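Local coordinates for protein tRNA-splicing ligase RtcB (Thermus thermophilus, PDB 2EPG) that probably joins RNA ends bearing a 2',3'-cyclic phosphate or 3'-phosphate to 5'-hydroxyl ends, using GTP and manganese, at residues Glu436-Ala444 against Leu479-Gly487; His215-Tyr226 against Gly385-Val393. All coordinates share one frame; numbering follows the deposited sequence.

Interaction 1 of 2, residues Glu436-Ala444 against Leu479-Gly487; sequences ERGILVRAA and LRPLIVVKG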
loop_
_atom_site.group_PDB
_atom_site.type_symbol
_atom_site.label_atom_id
_atom_site.label_comp_id
_atom_site.label_asym_id
_atom_site.label_seq_id
_atom_site.Cartn_x
_atom_site.Cartn_y
_atom_site.Cartn_z
ATOM N N GLU A 436 12.998 1.119 -25.559
ATOM C CA GLU A 436 12.346 1.243 -26.863
ATOM C C GLU A 436 11.025 2.004 -26.767
ATOM O O GLU A 436 10.515 2.513 -27.768
ATOM C CB GLU A 436 12.098 -0.139 -27.476
ATOM C CG GLU A 436 13.357 -0.867 -27.913
ATOM C CD GLU A 436 13.053 -2.070 -28.791
ATOM O OE1 GLU A 436 12.296 -2.959 -28.344
ATOM O OE2 GLU A 436 13.573 -2.126 -29.926
ATOM N N ARG A 437 10.468 2.065 -25.564
ATOM C CA ARG A 437 9.220 2.781 -25.338
ATOM C C ARG A 437 9.535 4.161 -24.769
ATOM O O ARG A 437 8.667 4.833 -24.202
ATOM C CB ARG A 437 8.321 1.996 -24.376
ATOM C CG ARG A 437 9.067 1.295 -23.252
ATOM C CD ARG A 437 8.109 0.673 -22.240
ATOM N NE ARG A 437 7.107 -0.185 -22.866
ATOM C CZ ARG A 437 6.205 -0.893 -22.191
ATOM N NH1 ARG A 437 5.327 -1.648 -22.842
ATOM N NH2 ARG A 437 6.184 -0.851 -20.865
ATOM N N GLY A 438 10.793 4.573 -24.933
ATOM C CA GLY A 438 11.239 5.867 -24.446
ATOM C C GLY A 438 11.308 5.965 -22.931
ATOM O O GLY A 438 10.774 6.906 -22.341
ATOM N N ILE A 439 11.968 5.001 -22.297
ATOM C CA ILE A 439 12.088 4.998 -20.847
ATOM C C ILE A 439 13.523 4.713 -20.412
ATOM O O ILE A 439 14.066 3.646 -20.694
ATOM C CB ILE A 439 11.152 3.937 -20.222
ATOM C CG1 ILE A 439 9.702 4.227 -20.619
ATOM C CG2 ILE A 439 11.293 3.936 -18.708
ATOM C CD1 ILE A 439 8.699 3.219 -20.084
ATOM N N LEU A 440 14.138 5.675 -19.732
ATOM C CA LEU A 440 15.504 5.500 -19.257
ATOM C C LEU A 440 15.477 4.665 -17.985
ATOM O O LEU A 440 14.699 4.940 -17.072
ATOM C CB LEU A 440 16.152 6.854 -18.978
ATOM C CG LEU A 440 16.154 7.876 -20.123
ATOM C CD1 LEU A 440 17.036 9.038 -19.729
ATOM C CD2 LEU A 440 16.664 7.248 -21.406
ATOM N N VAL A 441 16.322 3.641 -17.929
ATOM C CA VAL A 441 16.366 2.770 -16.761
ATOM C C VAL A 441 17.688 2.853 -16.007
ATOM O O VAL A 441 18.757 2.984 -16.605
ATOM C CB VAL A 441 16.095 1.292 -17.146
ATOM C CG1 VAL A 441 16.102 0.415 -15.902
ATOM C CG2 VAL A 441 14.753 1.176 -17.849
ATOM N N ARG A 442 17.590 2.790 -14.685
ATOM C CA ARG A 442 18.737 2.839 -13.790
ATOM C C ARG A 442 18.606 1.673 -12.818
ATOM O O ARG A 442 17.770 1.698 -11.913
ATOM C CB ARG A 442 18.750 4.161 -13.021
ATOM C CG ARG A 442 19.666 5.227 -13.598
ATOM C CD ARG A 442 19.544 5.301 -15.107
ATOM N NE ARG A 442 20.391 6.332 -15.701
ATOM C CZ ARG A 442 20.519 6.507 -17.011
ATOM N NH1 ARG A 442 21.300 7.470 -17.483
ATOM N NH2 ARG A 442 19.871 5.707 -17.850
ATOM N N ALA A 443 19.428 0.646 -13.020
ATOM C CA ALA A 443 19.399 -0.536 -12.170
ATOM C C ALA A 443 20.774 -0.812 -11.572
ATOM O O ALA A 443 21.800 -0.462 -12.156
ATOM C CB ALA A 443 18.923 -1.740 -12.973
ATOM N N ALA A 444 20.780 -1.444 -10.400
ATOM C CA ALA A 444 22.012 -1.775 -9.689
ATOM C C ALA A 444 22.476 -3.195 -10.010
ATOM O O ALA A 444 22.188 -3.727 -11.086
ATOM C CB ALA A 444 21.794 -1.620 -8.177
ATOM N N LEU A 479 -0.833 8.050 -15.198
ATOM C CA LEU A 479 0.558 8.467 -15.215
ATOM C C LEU A 479 1.408 7.553 -16.107
ATOM O O LEU A 479 1.330 6.328 -16.003
ATOM C CB LEU A 479 1.115 8.411 -13.781
ATOM C CG LEU A 479 0.733 9.406 -12.673
ATOM C CD1 LEU A 479 -0.468 10.231 -13.037
ATOM C CD2 LEU A 479 0.538 8.641 -11.364
ATOM N N ARG A 480 2.232 8.153 -16.962
ATOM C CA ARG A 480 3.106 7.387 -17.842
ATOM C C ARG A 480 4.558 7.593 -17.388
ATOM O O ARG A 480 4.993 8.718 -17.144
ATOM C CB ARG A 480 2.905 7.850 -19.288
ATOM C CG ARG A 480 3.642 7.004 -20.307
ATOM C CD ARG A 480 3.084 7.184 -21.713
ATOM N NE ARG A 480 3.710 6.228 -22.619
ATOM C CZ ARG A 480 4.983 6.286 -22.994
ATOM N NH1 ARG A 480 5.478 5.366 -23.813
ATOM N NH2 ARG A 480 5.760 7.282 -22.572
ATOM N N PRO A 481 5.326 6.504 -17.254
ATOM C CA PRO A 481 6.727 6.594 -16.819
ATOM C C PRO A 481 7.704 7.111 -17.868
ATOM O O PRO A 481 7.529 6.870 -19.061
ATOM C CB PRO A 481 7.050 5.163 -16.409
ATOM C CG PRO A 481 6.250 4.361 -17.385
ATOM C CD PRO A 481 4.925 5.097 -17.451
ATOM N N LEU A 482 8.725 7.828 -17.400
ATOM C CA LEU A 482 9.772 8.379 -18.254
ATOM C C LEU A 482 11.114 7.811 -17.819
ATOM O O LEU A 482 11.960 7.492 -18.651
ATOM C CB LEU A 482 9.839 9.901 -18.125
ATOM C CG LEU A 482 8.717 10.726 -18.746
ATOM C CD1 LEU A 482 8.709 12.108 -18.120
ATOM C CD2 LEU A 482 8.911 10.803 -20.247
ATOM N N ILE A 483 11.297 7.716 -16.501
ATOM C CA ILE A 483 12.525 7.203 -15.904
ATOM C C ILE A 483 12.201 6.177 -14.833
ATOM O O ILE A 483 11.366 6.426 -13.962
ATOM C CB ILE A 483 13.345 8.304 -15.202
ATOM C CG1 ILE A 483 13.742 9.398 -16.188
ATOM C CG2 ILE A 483 14.587 7.684 -14.568
ATOM C CD1 ILE A 483 14.401 10.592 -15.505
ATOM N N VAL A 484 12.884 5.038 -14.882
ATOM C CA VAL A 484 12.670 3.988 -13.901
ATOM C C VAL A 484 13.985 3.685 -13.188
ATOM O O VAL A 484 14.990 3.373 -13.833
ATOM C CB VAL A 484 12.133 2.689 -14.564
ATOM C CG1 VAL A 484 12.118 1.563 -13.548
ATOM C CG2 VAL A 484 10.708 2.909 -15.101
ATOM N N VAL A 485 13.975 3.807 -11.864
ATOM C CA VAL A 485 15.145 3.528 -11.033
ATOM C C VAL A 485 14.785 2.321 -10.159
ATOM O O VAL A 485 13.855 2.395 -9.342
ATOM C CB VAL A 485 15.495 4.731 -10.118
ATOM C CG1 VAL A 485 16.670 4.379 -9.213
ATOM C CG2 VAL A 485 15.829 5.952 -10.966
ATOM N N LYS A 486 15.512 1.216 -10.342
ATOM C CA LYS A 486 15.268 -0.019 -9.594
ATOM C C LYS A 486 16.272 -0.200 -8.458
ATOM O O LYS A 486 17.417 0.256 -8.545
ATOM C CB LYS A 486 15.367 -1.227 -10.522
ATOM C CG LYS A 486 14.991 -0.920 -11.949
ATOM C CD LYS A 486 15.362 -2.044 -12.911
ATOM C CE LYS A 486 14.605 -3.338 -12.639
ATOM N NZ LYS A 486 14.909 -4.358 -13.703
ATOM N N GLY A 487 15.843 -0.892 -7.406
ATOM C CA GLY A 487 16.710 -1.125 -6.267
ATOM C C GLY A 487 17.667 -2.295 -6.421
ATOM O O GLY A 487 17.621 -2.996 -7.458
ATOM O OXT GLY A 487 18.477 -2.509 -5.492
#
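I439 meets V484 and P481 at the entry to a parallel strand pair: its branch methyl CG2 lies 3.8 Å from CG2 of V484, while I439 CD1 reaches P481 CG. The I439 side chain crosses both partners at a slant; with CG1 anti to the carbonyl carbon (chi1 -59°), its longer arm runs to the proline and its shorter one to the valine. Further along, the aliphatic part of K486 does similar work, its CD lying 3.6 Å from A443 CB and close to V441 CG1 as well. At the start, R480 stretches out so that NH1 donates to R437 O at 3.3 Å, near the guanidinium plane and in the carbonyl plane.

Beneath these lies the backbone pairing, which sets the register. V484 N binds L440 O at 2.8 Å, nearly straight at 170°, and R442 N binds V484 O at 2.8 Å; L440 N to L482 O and K486 N to R442 O extend the series. L482 and I483 both face V219 in a classic beta bulge where 479-487 turns a corner. Outward again, R442 NH2 donates to its neighbour V441 O from above the carbonyl plane, and NH1 pairs with D132 of helix 127-137.

The contact uses the methylenes and backbone N of K486, which hold the base of its side chain; this lysine is predicted to bind GMP, and such a hold is consistent with presenting its amine there.

Interaction 2 of 2, residues His215-Tyr226 against Gly385-Val393; sequences HFLEVQYVDEVY and GDMGRYSYV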
loop_
_atom_site.group_PDB
_atom_site.type_symbol
_atom_site.label_atom_id
_atom_site.label_comp_id
_atom_site.label_asym_id
_atom_site.label_seq_id
_atom_site.Cartn_x
_atom_site.Cartn_y
_atom_site.Cartn_z
ATOM N N HIS A 215 10.279 -3.315 -6.338
ATOM C CA HIS A 215 10.363 -1.980 -5.746
ATOM C C HIS A 215 11.116 -1.062 -6.703
ATOM O O HIS A 215 12.080 -1.473 -7.347
ATOM C CB HIS A 215 11.065 -2.018 -4.382
ATOM C CG HIS A 215 10.336 -2.825 -3.354
ATOM N ND1 HIS A 215 9.004 -2.627 -3.062
ATOM C CD2 HIS A 215 10.751 -3.836 -2.552
ATOM C CE1 HIS A 215 8.628 -3.481 -2.127
ATOM N NE2 HIS A 215 9.669 -4.226 -1.800
ATOM N N PHE A 216 10.677 0.186 -6.791
ATOM C CA PHE A 216 11.300 1.131 -7.697
ATOM C C PHE A 216 10.803 2.539 -7.427
ATOM O O PHE A 216 9.967 2.788 -6.556
ATOM C CB PHE A 216 10.943 0.764 -9.133
ATOM C CG PHE A 216 9.465 0.726 -9.381
ATOM C CD1 PHE A 216 8.782 1.870 -9.769
ATOM C CD2 PHE A 216 8.737 -0.428 -9.119
ATOM C CE1 PHE A 216 7.394 1.872 -9.887
ATOM C CE2 PHE A 216 7.350 -0.439 -9.233
ATOM C CZ PHE A 216 6.675 0.715 -9.617
ATOM N N LEU A 217 11.328 3.453 -8.216
ATOM C CA LEU A 217 10.957 4.837 -8.135
ATOM C C LEU A 217 10.862 5.255 -9.593
ATOM O O LEU A 217 11.678 4.836 -10.402
ATOM C CB LEU A 217 12.058 5.582 -7.397
ATOM C CG LEU A 217 12.314 7.076 -7.517
ATOM C CD1 LEU A 217 13.225 7.504 -6.373
ATOM C CD2 LEU A 217 12.954 7.395 -8.862
ATOM N N GLU A 218 9.837 6.016 -9.964
ATOM C CA GLU A 218 9.782 6.471 -11.337
ATOM C C GLU A 218 9.292 7.899 -11.500
ATOM O O GLU A 218 8.417 8.374 -10.762
ATOM C CB GLU A 218 8.992 5.505 -12.252
ATOM C CG GLU A 218 7.625 5.062 -11.821
ATOM C CD GLU A 218 6.953 4.157 -12.861
ATOM O OE1 GLU A 218 7.588 3.194 -13.357
ATOM O OE2 GLU A 218 5.780 4.408 -13.180
ATOM N N VAL A 219 9.940 8.598 -12.431
ATOM C CA VAL A 219 9.580 9.966 -12.772
ATOM C C VAL A 219 8.593 9.748 -13.914
ATOM O O VAL A 219 8.894 9.016 -14.860
ATOM C CB VAL A 219 10.776 10.764 -13.296
ATOM C CG1 VAL A 219 10.355 12.219 -13.549
ATOM C CG2 VAL A 219 11.920 10.694 -12.300
ATOM N N GLN A 220 7.425 10.370 -13.819
ATOM C CA GLN A 220 6.382 10.179 -14.818
ATOM C C GLN A 220 5.729 11.518 -15.148
ATOM O O GLN A 220 6.094 12.579 -14.608
ATOM C CB GLN A 220 5.279 9.256 -14.247
ATOM C CG GLN A 220 5.724 8.254 -13.176
ATOM C CD GLN A 220 4.622 7.893 -12.163
ATOM O OE1 GLN A 220 4.163 8.743 -11.381
ATOM N NE2 GLN A 220 4.198 6.637 -12.176
ATOM N N TYR A 221 4.757 11.466 -16.048
ATOM C CA TYR A 221 4.002 12.659 -16.371
ATOM C C TYR A 221 2.539 12.237 -16.456
ATOM O O TYR A 221 2.228 11.091 -16.773
ATOM C CB TYR A 221 4.488 13.322 -17.676
ATOM C CG TYR A 221 4.282 12.533 -18.955
ATOM C CD1 TYR A 221 5.251 11.634 -19.413
ATOM C CD2 TYR A 221 3.130 12.709 -19.719
ATOM C CE1 TYR A 221 5.077 10.934 -20.602
ATOM C CE2 TYR A 221 2.944 12.017 -20.904
ATOM C CZ TYR A 221 3.920 11.133 -21.341
ATOM O OH TYR A 221 3.726 10.449 -22.514
ATOM N N VAL A 222 1.645 13.151 -16.114
ATOM C CA VAL A 222 0.221 12.862 -16.162
ATOM C C VAL A 222 -0.156 12.894 -17.647
ATOM O O VAL A 222 0.030 13.921 -18.293
ATOM C CB VAL A 222 -0.568 13.946 -15.394
ATOM C CG1 VAL A 222 -2.053 13.690 -15.498
ATOM C CG2 VAL A 222 -0.126 13.969 -13.933
ATOM N N ASP A 223 -0.641 11.789 -18.209
ATOM C CA ASP A 223 -1.001 11.836 -19.622
ATOM C C ASP A 223 -2.512 11.870 -19.865
ATOM O O ASP A 223 -2.959 12.051 -20.998
ATOM C CB ASP A 223 -0.342 10.689 -20.415
ATOM C CG ASP A 223 -1.144 9.409 -20.400
ATOM O OD1 ASP A 223 -0.888 8.544 -21.268
ATOM O OD2 ASP A 223 -2.018 9.251 -19.529
ATOM N N GLU A 224 -3.297 11.723 -18.798
ATOM C CA GLU A 224 -4.739 11.765 -18.939
ATOM C C GLU A 224 -5.413 12.155 -17.627
ATOM O O GLU A 224 -5.002 11.714 -16.549
ATOM C CB GLU A 224 -5.246 10.397 -19.414
ATOM C CG GLU A 224 -6.552 10.449 -20.191
ATOM C CD GLU A 224 -6.648 9.354 -21.248
ATOM O OE1 GLU A 224 -6.847 8.174 -20.875
ATOM O OE2 GLU A 224 -6.510 9.680 -22.452
ATOM N N VAL A 225 -6.432 13.002 -17.722
ATOM C CA VAL A 225 -7.177 13.425 -16.547
ATOM C C VAL A 225 -8.635 13.023 -16.760
ATOM O O VAL A 225 -9.244 13.411 -17.760
ATOM C CB VAL A 225 -7.076 14.947 -16.330
ATOM C CG1 VAL A 225 -8.057 15.380 -15.254
ATOM C CG2 VAL A 225 -5.642 15.316 -15.926
ATOM N N TYR A 226 -9.180 12.247 -15.826
ATOM C CA TYR A 226 -10.551 11.755 -15.913
ATOM C C TYR A 226 -11.572 12.517 -15.085
ATOM O O TYR A 226 -12.734 12.631 -15.472
ATOM C CB TYR A 226 -10.605 10.280 -15.508
ATOM C CG TYR A 226 -9.626 9.420 -16.249
ATOM C CD1 TYR A 226 -8.495 8.911 -15.607
ATOM C CD2 TYR A 226 -9.804 9.139 -17.600
ATOM C CE1 TYR A 226 -7.566 8.149 -16.292
ATOM C CE2 TYR A 226 -8.882 8.377 -18.297
ATOM C CZ TYR A 226 -7.764 7.887 -17.639
ATOM O OH TYR A 226 -6.835 7.139 -18.320
ATOM N N GLY A 385 1.472 0.630 -11.632
ATOM C CA GLY A 385 1.392 -0.506 -12.529
ATOM C C GLY A 385 2.722 -1.207 -12.346
ATOM O O GLY A 385 3.402 -0.997 -11.336
ATOM N N ASP A 386 3.113 -2.049 -13.288
ATOM C CA ASP A 386 4.416 -2.684 -13.165
ATOM C C ASP A 386 5.386 -1.604 -13.607
ATOM O O ASP A 386 4.963 -0.537 -14.061
ATOM C CB ASP A 386 4.517 -3.889 -14.089
ATOM C CG ASP A 386 3.358 -4.834 -13.916
ATOM O OD1 ASP A 386 2.214 -4.416 -14.218
ATOM O OD2 ASP A 386 3.583 -5.980 -13.467
HETATM N N MSE A 387 6.679 -1.854 -13.467
HETATM C CA MSE A 387 7.650 -0.857 -13.891
HETATM C C MSE A 387 7.473 -0.577 -15.377
HETATM O O MSE A 387 7.256 -1.494 -16.176
HETATM C CB MSE A 387 9.066 -1.355 -13.643
HETATM C CG MSE A 387 9.333 -1.740 -12.214
HETATM SE SE MSE A 387 11.104 -2.462 -12.083
HETATM C CE MSE A 387 12.023 -0.862 -11.573
ATOM N N GLY A 388 7.556 0.696 -15.741
ATOM C CA GLY A 388 7.409 1.070 -17.134
ATOM C C GLY A 388 5.995 0.918 -17.663
ATOM O O GLY A 388 5.779 0.972 -18.870
ATOM N N ARG A 389 5.033 0.727 -16.766
ATOM C CA ARG A 389 3.633 0.584 -17.163
ATOM C C ARG A 389 2.870 1.774 -16.589
ATOM O O ARG A 389 3.416 2.521 -15.779
ATOM C CB ARG A 389 3.062 -0.716 -16.600
ATOM C CG ARG A 389 3.908 -1.940 -16.894
ATOM C CD ARG A 389 3.881 -2.279 -18.376
ATOM N NE ARG A 389 2.519 -2.554 -18.822
ATOM C CZ ARG A 389 1.752 -3.527 -18.334
ATOM N NH1 ARG A 389 0.520 -3.698 -18.801
ATOM N NH2 ARG A 389 2.219 -4.332 -17.382
ATOM N N TYR A 390 1.616 1.951 -16.996
ATOM C CA TYR A 390 0.806 3.055 -16.490
ATOM C C TYR A 390 0.506 2.949 -15.002
ATOM O O TYR A 390 0.374 1.852 -14.451
ATOM C CB TYR A 390 -0.550 3.116 -17.179
ATOM C CG TYR A 390 -0.533 3.517 -18.625
ATOM C CD1 TYR A 390 -1.039 2.659 -19.608
ATOM C CD2 TYR A 390 -0.052 4.763 -19.014
ATOM C CE1 TYR A 390 -1.062 3.037 -20.941
ATOM C CE2 TYR A 390 -0.072 5.151 -20.348
ATOM C CZ TYR A 390 -0.579 4.282 -21.302
ATOM O OH TYR A 390 -0.608 4.669 -22.618
ATOM N N SER A 391 0.381 4.104 -14.363
ATOM C CA SER A 391 0.003 4.173 -12.960
ATOM C C SER A 391 -1.287 4.971 -12.976
ATOM O O SER A 391 -1.526 5.737 -13.911
ATOM C CB SER A 391 1.059 4.901 -12.140
ATOM O OG SER A 391 2.103 4.009 -11.810
ATOM N N TYR A 392 -2.127 4.796 -11.967
ATOM C CA TYR A 392 -3.373 5.551 -11.931
ATOM C C TYR A 392 -3.569 6.202 -10.564
ATOM O O TYR A 392 -3.003 5.769 -9.558
ATOM C CB TYR A 392 -4.580 4.644 -12.227
ATOM C CG TYR A 392 -4.562 3.957 -13.592
ATOM C CD1 TYR A 392 -3.749 2.844 -13.835
ATOM C CD2 TYR A 392 -5.337 4.435 -14.644
ATOM C CE1 TYR A 392 -3.707 2.237 -15.084
ATOM C CE2 TYR A 392 -5.302 3.827 -15.900
ATOM C CZ TYR A 392 -4.485 2.737 -16.107
ATOM O OH TYR A 392 -4.450 2.155 -17.351
ATOM N N VAL A 393 -4.350 7.271 -10.546
ATOM C CA VAL A 393 -4.685 7.946 -9.310
ATOM C C VAL A 393 -6.216 7.869 -9.284
ATOM O O VAL A 393 -6.879 8.299 -10.241
ATOM C CB VAL A 393 -4.259 9.428 -9.314
ATOM C CG1 VAL A 393 -4.724 10.086 -8.024
ATOM C CG2 VAL A 393 -2.727 9.546 -9.466
#
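F216 receives the selenomethionine M387 over one face of its ring: M387 CG sits 3.9 Å from the ring centroid, 29° off the normal, and SE, oblique at 5.1 Å, makes a Met-aromatic contact. The two side chains run antiparallel alongside one another, and the phenylalanine ring can meet M387 because its CG stands between backbone N and carbonyl carbon (chi1 57°).

Two residues on, E218 sends its carboxylate to the type II turn D386-R389. Its OE1 accepts a weak hydrogen bond from G388 N at 3.5 Å, while OE2 takes a firmer one, 2.9 Å, from Q220 NE2 through its anti lone pair. Replacing this glutamate by an alanine would remove the acceptor shared by G388 N and Q220 NE2 and is likely to let the Q220 amide turn more easily. The amide is held at both ends, NE2 by E218 and OE1 by T242; S391 OG lies 3.4 Å from NE2. The D223 side chain then stands roughly perpendicular to that of Y390, OD1 3.6 Å from CE2, with the carboxylate plane 45° from the ring; D223 OD2 forms a salt bridge with R478 NE, and R478 also makes a cation-pi contact with Y390.

F216, E218, G385, M387 and S391 all belong to the predicted GMP site, so this contact probably forms part of the wall of that pocket. Strand 216-225 runs between strands 240-247 and 474-486, with L217 and V219 packed on helix 127-137, and M387 also touches V484 and K486 of strand 474-486.

Overall arrangement
The two contacts illustrate how one bent strand can gather distant pieces of chain into a site. Their centres lie 11 Å apart on the same side of the chain's centre, and both segments of interaction 2 precede those of interaction 1 along the chain. Strand 474-486 is the common element: before its corner at L482 it pairs antiparallel with 391-395, after it in parallel with 440-442, and 216-225 runs antiparallel to both arms. Direct joints include probable hydrogen bonds from L479 N to S391 O, 2.7 Å, and from L482 N to V219 O. The C-terminal strand probably brings K486 to a GMP site shared with residues of interaction 2 and completed by others such as H410.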